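Local coordinates for uncharacterized protein (Bacteroides ovatus, PDB 4FS7), which is of unknown function but, as an extracellular protein built of BspA-type leucine-rich repeats, probably binds other proteins, at residues I76-F88 with I101-F113. Residues are numbered along the deposited sequence; the frame is centred on the assembly and turned at random. Where two conformers were deposited one is given.
Sequences IKIPSTVREIGEF and IPDSVKMIGRCTF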
ATOM      1  N   ILE A  76      16.821 -24.227  11.087  1.00 14.50           N
ATOM      2  CA  ILE A  76      15.918 -25.221  11.660  1.00 14.00           C
ATOM      3  C   ILE A  76      15.587 -26.217  10.563  1.00 12.85           C
ATOM      4  O   ILE A  76      15.249 -25.844   9.437  1.00 13.79           O
ATOM      5  CB  ILE A  76      14.619 -24.548  12.190  1.00 14.04           C
ATOM      6  CG1 ILE A  76      14.945 -23.505  13.278  1.00 14.86           C
ATOM      7  CG2 ILE A  76      13.615 -25.602  12.672  1.00 17.97           C
ATOM      8  CD1 ILE A  76      13.807 -22.653  13.759  1.00 16.26           C
ATOM      9  N   LYS A  77      15.764 -27.488  10.901  1.00 13.84           N
ATOM     10  CA  LYS A  77      15.451 -28.611  10.036  0.50 13.44           C
ATOM     11  C   LYS A  77      14.164 -29.252  10.543  1.00 13.14           C
ATOM     12  O   LYS A  77      14.118 -29.751  11.678  1.00 13.49           O
ATOM     13  CB  LYS A  77      16.611 -29.612  10.046  0.50 15.08           C
ATOM     14  CG  LYS A  77      17.974 -29.022   9.630  0.50 15.64           C
ATOM     15  CD  LYS A  77      19.056 -30.080   9.633  0.50 21.49           C
ATOM     16  CE  LYS A  77      20.126 -29.803   8.614  0.50 25.03           C
ATOM     17  NZ  LYS A  77      20.840 -31.058   8.222  0.50 22.38           N
ATOM     18  N   ILE A  78      13.134 -29.251   9.717  1.00 12.79           N
ATOM     19  CA  ILE A  78      11.831 -29.735  10.094  1.00 11.74           C
ATOM     20  C   ILE A  78      11.534 -31.046   9.363  1.00 11.94           C
ATOM     21  O   ILE A  78      11.605 -31.086   8.150  1.00 12.99           O
ATOM     22  CB  ILE A  78      10.722 -28.697   9.786  1.00 11.26           C
ATOM     23  CG1 ILE A  78      11.021 -27.339  10.424  1.00 13.15           C
ATOM     24  CG2 ILE A  78       9.372 -29.215  10.243  1.00 12.09           C
ATOM     25  CD1 ILE A  78       9.924 -26.236  10.261  1.00 14.92           C
ATOM     26  N   PRO A  79      11.214 -32.129  10.089  1.00 11.84           N
ATOM     27  CA  PRO A  79      10.987 -33.402   9.433  1.00 11.98           C
ATOM     28  C   PRO A  79       9.627 -33.447   8.726  1.00 11.25           C
ATOM     29  O   PRO A  79       8.731 -32.668   9.024  1.00 11.83           O
ATOM     30  CB  PRO A  79      11.019 -34.397  10.605  1.00 13.22           C
ATOM     31  CG  PRO A  79      10.469 -33.603  11.747  1.00 12.76           C
ATOM     32  CD  PRO A  79      11.034 -32.218  11.540  1.00 12.17           C
ATOM     33  N   SER A  80       9.456 -34.400   7.818  1.00 11.90           N
ATOM     34  CA  SER A  80       8.263 -34.489   6.991  1.00 12.40           C
ATOM     35  C   SER A  80       7.003 -34.787   7.756  1.00 12.54           C
ATOM     36  O   SER A  80       5.891 -34.630   7.244  1.00 14.06           O
ATOM     37  CB  SER A  80       8.441 -35.531   5.908  1.00 13.81           C
ATOM     38  OG  SER A  80       8.477 -36.837   6.466  1.00 14.37           O
ATOM     39  N   THR A  81       7.187 -35.254   8.989  1.00 12.48           N
ATOM     40  CA  THR A  81       6.090 -35.610   9.850  1.00 12.56           C
ATOM     41  C   THR A  81       5.350 -34.419  10.452  1.00 12.50           C
ATOM     42  O   THR A  81       4.214 -34.568  10.919  1.00 13.43           O
ATOM     43  CB  THR A  81       6.573 -36.536  10.986  1.00 14.17           C
ATOM     44  OG1 THR A  81       7.660 -35.908  11.676  1.00 13.92           O
ATOM     45  CG2 THR A  81       7.080 -37.870  10.364  1.00 16.55           C
ATOM     46  N   VAL A  82       5.979 -33.243  10.413  1.00 11.27           N
ATOM     47  CA  VAL A  82       5.345 -32.037  10.908  1.00 12.77           C
ATOM     48  C   VAL A  82       4.342 -31.556   9.886  1.00 12.91           C
ATOM     49  O   VAL A  82       4.692 -31.214   8.770  1.00 16.06           O
ATOM     50  CB  VAL A  82       6.394 -30.968  11.259  1.00 12.69           C
ATOM     51  CG1 VAL A  82       5.760 -29.578  11.429  1.00 13.97           C
ATOM     52  CG2 VAL A  82       7.159 -31.345  12.522  1.00 13.37           C
ATOM     53  N   ARG A  83       3.082 -31.514  10.300  1.00 12.07           N
ATOM     54  CA  ARG A  83       1.966 -31.143   9.424  1.00 14.61           C
ATOM     55  C   ARG A  83       1.274 -29.854   9.808  1.00 14.01           C
ATOM     56  O   ARG A  83       0.420 -29.377   9.041  1.00 14.71           O
ATOM     57  CB  ARG A  83       0.938 -32.251   9.314  1.00 18.39           C
ATOM     58  CG  ARG A  83       0.271 -32.620  10.535  1.00 24.49           C
ATOM     59  CD  ARG A  83      -0.592 -33.869  10.263  1.00 34.69           C
ATOM     60  NE  ARG A  83      -1.462 -34.091  11.414  1.00 46.11           N
ATOM     61  CZ  ARG A  83      -1.362 -35.089  12.293  1.00 47.57           C
ATOM     62  NH1 ARG A  83      -0.452 -36.054  12.166  1.00 46.44           N
ATOM     63  NH2 ARG A  83      -2.208 -35.123  13.311  1.00 50.20           N
ATOM     64  N   GLU A  84       1.698 -29.246  10.907  1.00 13.17           N
ATOM     65  CA  GLU A  84       1.099 -28.009  11.402  0.50 14.09           C
ATOM     66  C   GLU A  84       2.170 -27.212  12.112  1.00 13.04           C
ATOM     67  O   GLU A  84       2.978 -27.769  12.837  1.00 13.35           O
ATOM     68  CB  GLU A  84      -0.012 -28.355  12.383  0.50 16.89           C
ATOM     69  CG  GLU A  84      -0.772 -27.189  12.959  0.50 22.17           C
ATOM     70  CD  GLU A  84      -1.858 -27.656  13.927  0.50 25.63           C
ATOM     71  OE1 GLU A  84      -2.475 -28.708  13.650  0.50 25.00           O
ATOM     72  OE2 GLU A  84      -2.083 -26.965  14.944  0.50 30.86           O
ATOM     73  N   ILE A  85       2.190 -25.902  11.883  1.00 12.02           N
ATOM     74  CA  ILE A  85       3.147 -24.981  12.502  1.00 12.00           C
ATOM     75  C   ILE A  85       2.296 -23.876  13.148  1.00 13.18           C
ATOM     76  O   ILE A  85       1.469 -23.254  12.485  1.00 13.67           O
ATOM     77  CB  ILE A  85       4.135 -24.404  11.498  1.00 12.39           C
ATOM     78  CG1 ILE A  85       4.961 -25.534  10.845  1.00 13.42           C
ATOM     79  CG2 ILE A  85       5.023 -23.362  12.195  1.00 13.48           C
ATOM     80  CD1 ILE A  85       5.913 -25.040   9.731  1.00 15.77           C
ATOM     81  N   GLY A  86       2.502 -23.642  14.432  1.00 14.72           N
ATOM     82  CA  GLY A  86       1.664 -22.688  15.174  1.00 13.89           C
ATOM     83  C   GLY A  86       1.943 -21.249  14.765  1.00 13.12           C
ATOM     84  O   GLY A  86       3.010 -20.923  14.238  1.00 12.92           O
ATOM     85  N   GLU A  87       0.989 -20.407  15.133  1.00 14.86           N
ATOM     86  CA  GLU A  87       1.189 -18.946  15.007  1.00 13.23           C
ATOM     87  C   GLU A  87       2.428 -18.538  15.808  1.00 13.70           C
ATOM     88  O   GLU A  87       2.759 -19.165  16.843  1.00 14.32           O
ATOM     89  CB  GLU A  87      -0.014 -18.153  15.512  0.50 14.66           C
ATOM     90  CG  GLU A  87      -1.244 -18.336  14.704  0.50 16.17           C
ATOM     91  CD  GLU A  87      -2.322 -17.363  15.114  0.50 18.98           C
ATOM     92  OE1 GLU A  87      -2.133 -16.705  16.155  0.50 24.07           O
ATOM     93  OE2 GLU A  87      -3.329 -17.247  14.387  0.50 21.60           O
ATOM     94  N   PHE A  88       3.102 -17.496  15.349  1.00 13.21           N
ATOM     95  CA  PHE A  88       4.271 -16.957  16.034  1.00 14.30           C
ATOM     96  C   PHE A  88       5.453 -17.937  16.176  1.00 13.18           C
ATOM     97  O   PHE A  88       6.389 -17.639  16.902  1.00 13.76           O
ATOM     98  CB  PHE A  88       3.933 -16.365  17.415  0.50 15.32           C
ATOM     99  CG  PHE A  88       3.020 -15.194  17.359  0.50 13.33           C
ATOM    100  CD1 PHE A  88       1.675 -15.389  17.329  0.50 14.95           C
ATOM    101  CD2 PHE A  88       3.509 -13.908  17.344  0.50 15.74           C
ATOM    102  CE1 PHE A  88       0.796 -14.324  17.275  0.50 17.67           C
ATOM    103  CE2 PHE A  88       2.630 -12.826  17.296  0.50 15.26           C
ATOM    104  CZ  PHE A  88       1.266 -13.053  17.252  0.50 14.67           C
ATOM    105  N   ILE A 101       9.791 -25.938   4.986  1.00 11.74           N
ATOM    106  CA  ILE A 101       8.405 -26.166   5.380  0.50 12.33           C
ATOM    107  C   ILE A 101       7.946 -27.458   4.727  1.00 12.02           C
ATOM    108  O   ILE A 101       7.881 -27.568   3.512  1.00 13.13           O
ATOM    109  CB  ILE A 101       7.462 -25.042   4.955  0.50 12.52           C
ATOM    110  CG1 ILE A 101       8.030 -23.677   5.348  0.50 15.11           C
ATOM    111  CG2 ILE A 101       6.094 -25.247   5.620  0.50 13.66           C
ATOM    112  CD1 ILE A 101       8.240 -23.541   6.826  0.50 18.62           C
ATOM    113  N   PRO A 102       7.615 -28.483   5.532  1.00 12.16           N
ATOM    114  CA  PRO A 102       7.173 -29.750   4.958  1.00 12.74           C
ATOM    115  C   PRO A 102       5.938 -29.640   4.071  1.00 11.58           C
ATOM    116  O   PRO A 102       5.079 -28.773   4.261  1.00 11.81           O
ATOM    117  CB  PRO A 102       6.847 -30.590   6.210  1.00 15.25           C
ATOM    118  CG  PRO A 102       7.677 -30.048   7.226  1.00 15.22           C
ATOM    119  CD  PRO A 102       7.717 -28.577   6.993  1.00 12.11           C
ATOM    120  N   ASP A 103       5.840 -30.585   3.149  1.00 12.89           N
ATOM    121  CA  ASP A 103       4.796 -30.634   2.140  1.00 13.26           C
ATOM    122  C   ASP A 103       3.411 -30.723   2.706  1.00 13.38           C
ATOM    123  O   ASP A 103       2.451 -30.314   2.043  1.00 15.31           O
ATOM    124  CB  ASP A 103       4.998 -31.811   1.161  1.00 14.94           C
ATOM    125  CG  ASP A 103       6.109 -31.599   0.176  1.00 19.15           C
ATOM    126  OD1 ASP A 103       6.586 -30.459  -0.001  1.00 20.86           O
ATOM    127  OD2 ASP A 103       6.495 -32.612  -0.467  1.00 23.74           O
ATOM    128  N   SER A 104       3.249 -31.291   3.903  1.00 12.15           N
ATOM    129  CA  SER A 104       1.942 -31.469   4.526  0.50 12.89           C
ATOM    130  C   SER A 104       1.390 -30.214   5.214  1.00 12.75           C
ATOM    131  O   SER A 104       0.238 -30.201   5.647  1.00 15.08           O
ATOM    132  CB  SER A 104       1.999 -32.615   5.557  0.50 13.82           C
ATOM    133  OG  SER A 104       2.291 -33.850   4.920  0.50 14.32           O
ATOM    134  N   VAL A 105       2.224 -29.164   5.359  1.00 11.42           N
ATOM    135  CA  VAL A 105       1.767 -27.937   6.034  1.00 11.63           C
ATOM    136  C   VAL A 105       0.830 -27.155   5.090  1.00 11.53           C
ATOM    137  O   VAL A 105       1.217 -26.842   3.961  1.00 12.66           O
ATOM    138  CB  VAL A 105       2.941 -27.086   6.484  1.00 10.58           C
ATOM    139  CG1 VAL A 105       2.479 -25.706   6.974  1.00 13.15           C
ATOM    140  CG2 VAL A 105       3.706 -27.827   7.574  1.00 12.84           C
ATOM    141  N   LYS A 106      -0.398 -26.872   5.562  1.00 12.31           N
ATOM    142  CA  LYS A 106      -1.430 -26.246   4.746  1.00 13.83           C
ATOM    143  C   LYS A 106      -1.609 -24.748   5.027  1.00 13.17           C
ATOM    144  O   LYS A 106      -2.204 -24.022   4.197  1.00 15.10           O
ATOM    145  CB  LYS A 106      -2.770 -26.955   4.957  1.00 15.19           C
ATOM    146  CG  LYS A 106      -2.746 -28.431   4.502  1.00 19.42           C
ATOM    147  CD  LYS A 106      -3.878 -29.302   5.069  1.00 26.26           C
ATOM    148  CE  LYS A 106      -3.734 -30.796   4.611  1.00 30.19           C
ATOM    149  NZ  LYS A 106      -2.346 -31.422   4.873  1.00 29.54           N
HETATM  150  N   MSE A 107      -1.121 -24.294   6.165  1.00 11.85           N
HETATM  151  CA  MSE A 107      -1.299 -22.902   6.567  1.00 13.37           C
HETATM  152  C   MSE A 107      -0.021 -22.379   7.222  1.00 13.00           C
HETATM  153  O   MSE A 107       0.620 -23.071   8.044  1.00 14.12           O
HETATM  154  CB  MSE A 107      -2.431 -22.763   7.567  1.00 18.60           C
HETATM  155  CG  MSE A 107      -3.744 -23.423   7.150  1.00 23.50           C
HETATM  156 SE   MSE A 107      -5.131 -23.292   8.494  0.75 39.23          SE
HETATM  157  CE  MSE A 107      -4.029 -22.387   9.835  1.00 28.78           C
ATOM    158  N   ILE A 108       0.329 -21.151   6.882  1.00 12.46           N
ATOM    159  CA  ILE A 108       1.315 -20.418   7.639  1.00 13.13           C
ATOM    160  C   ILE A 108       0.529 -19.379   8.425  1.00 13.51           C
ATOM    161  O   ILE A 108      -0.148 -18.532   7.863  1.00 16.79           O
ATOM    162  CB  ILE A 108       2.352 -19.726   6.741  1.00 14.40           C
ATOM    163  CG1 ILE A 108       3.070 -20.743   5.849  1.00 19.92           C
ATOM    164  CG2 ILE A 108       3.395 -18.951   7.572  1.00 14.36           C
ATOM    165  CD1 ILE A 108       3.770 -21.798   6.593  1.00 23.19           C
ATOM    166  N   GLY A 109       0.531 -19.525   9.734  1.00 14.18           N
ATOM    167  CA  GLY A 109      -0.251 -18.660  10.581  1.00 14.77           C
ATOM    168  C   GLY A 109       0.306 -17.264  10.807  1.00 13.46           C
ATOM    169  O   GLY A 109       1.439 -16.921  10.453  1.00 12.98           O
ATOM    170  N   ARG A 110      -0.507 -16.495  11.514  1.00 13.78           N
ATOM    171  CA  ARG A 110      -0.159 -15.154  12.006  0.50 13.24           C
ATOM    172  C   ARG A 110       1.279 -15.064  12.520  1.00 12.50           C
ATOM    173  O   ARG A 110       1.641 -15.827  13.420  1.00 14.05           O
ATOM    174  CB  ARG A 110      -1.140 -14.822  13.140  0.50 14.67           C
ATOM    175  CG  ARG A 110      -0.934 -13.502  13.865  0.50 16.55           C
ATOM    176  CD  ARG A 110      -2.096 -13.206  14.832  0.50 16.65           C
ATOM    177  NE  ARG A 110      -3.283 -12.733  14.121  0.50 23.48           N
ATOM    178  CZ  ARG A 110      -3.505 -11.454  13.799  0.50 25.85           C
ATOM    179  NH1 ARG A 110      -2.623 -10.523  14.132  0.50 31.79           N
ATOM    180  NH2 ARG A 110      -4.596 -11.106  13.134  0.50 24.92           N
ATOM    181  N   CYS A 111       2.058 -14.114  11.998  1.00 12.62           N
ATOM    182  CA  CYS A 111       3.359 -13.739  12.528  1.00 13.00           C
ATOM    183  C   CYS A 111       4.365 -14.904  12.612  1.00 12.74           C
ATOM    184  O   CYS A 111       5.364 -14.778  13.329  1.00 13.57           O
ATOM    185  CB  CYS A 111       3.233 -13.072  13.908  1.00 14.42           C
ATOM    186  SG  CYS A 111       2.376 -11.487  13.839  1.00 17.53           S
ATOM    187  N   THR A 112       4.189 -15.970  11.820  1.00 12.26           N
ATOM    188  CA  THR A 112       5.059 -17.133  12.007  1.00 12.45           C
ATOM    189  C   THR A 112       6.529 -16.818  11.758  1.00 12.98           C
ATOM    190  O   THR A 112       7.395 -17.341  12.470  1.00 13.46           O
ATOM    191  CB  THR A 112       4.584 -18.270  11.099  1.00 13.53           C
ATOM    192  OG1 THR A 112       3.282 -18.637  11.493  1.00 14.87           O
ATOM    193  CG2 THR A 112       5.495 -19.500  11.186  1.00 14.42           C
ATOM    194  N   PHE A 113       6.821 -15.971  10.752  1.00 11.64           N
ATOM    195  CA  PHE A 113       8.154 -15.571  10.429  1.00 13.43           C
ATOM    196  C   PHE A 113       8.354 -14.069  10.564  1.00 12.76           C
ATOM    197  O   PHE A 113       9.301 -13.518  10.012  1.00 14.28           O
ATOM    198  CB  PHE A 113       8.555 -16.015   9.021  1.00 13.66           C
ATOM    199  CG  PHE A 113       8.544 -17.484   8.810  1.00 13.62           C
ATOM    200  CD1 PHE A 113       9.683 -18.239   9.085  1.00 18.97           C
ATOM    201  CD2 PHE A 113       7.428 -18.143   8.296  1.00 14.76           C
ATOM    202  CE1 PHE A 113       9.667 -19.601   8.879  1.00 20.99           C
ATOM    203  CE2 PHE A 113       7.447 -19.537   8.079  1.00 17.76           C
ATOM    204  CZ  PHE A 113       8.581 -20.230   8.359  1.00 20.28           C
TER
HETATM  205  O   HOH W   1       5.266 -33.453   4.766  1.00 19.29           O
HETATM  206  O   HOH W   2      -1.055 -27.117   8.396  1.00 16.96           O
HETATM  207  O   HOH W   3      -1.916 -30.708   7.691  1.00 30.00           O
HETATM  208  O   HOH W   4       0.099 -25.050   9.951  1.00 14.21           O
HETATM  209  O   HOH W   5       2.400 -21.252  10.821  1.00 17.31           O
HETATM  210  O   HOH W   6      -3.161 -17.192  11.736  1.00 22.99           O
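I85 carries the inner side of this contact: its CD1 reaches into the core and meets CD1 of I101 at 4.0 Å, with V105 CG2 just beyond. CG2 of I85, set anti to the backbone N by a chi1 of -61°, points instead at the methyl of T112. Toward the start of both segments, the P102 ring packs against the type I turn of 79-82; its CG lies 3.6 Å from I78 CG2 and also presses on the carbonyl oxygens of P79 and V82. The V82 oxygen is buried here and finds no polar partner. At the other end, C111 CB sits over one face of the F88 ring, 3.7 Å from its centroid, a CH-pi contact, and SG hangs obliquely over the ring, a sulfur-aromatic contact. R110 O lies above the same face and accepts a hydrogen bond from the backbone N of F88 (N to O 2.9 Å).

A water wedged between the backbones joins I85 O to G109 N and T112 OG1. That hydroxyl also bonds to G109 O at 2.7 Å, from above the carbonyl plane. A valine in place of T112 would probably leave this water short of one partner and the 109-112 turn without its side-chain tie. The solvent side is looser: single waters bridge S80 O to S104 N and R83 O to K106 N. The E87 carboxylate crosses R110 near its CB, and in the conformers modelled the charges stop short of a salt bridge, while R83 turns away to one with E16. Equivalent turns stacked in parallel around an apolar interior are characteristic of neighbouring coils in a leucine-rich repeat solenoid.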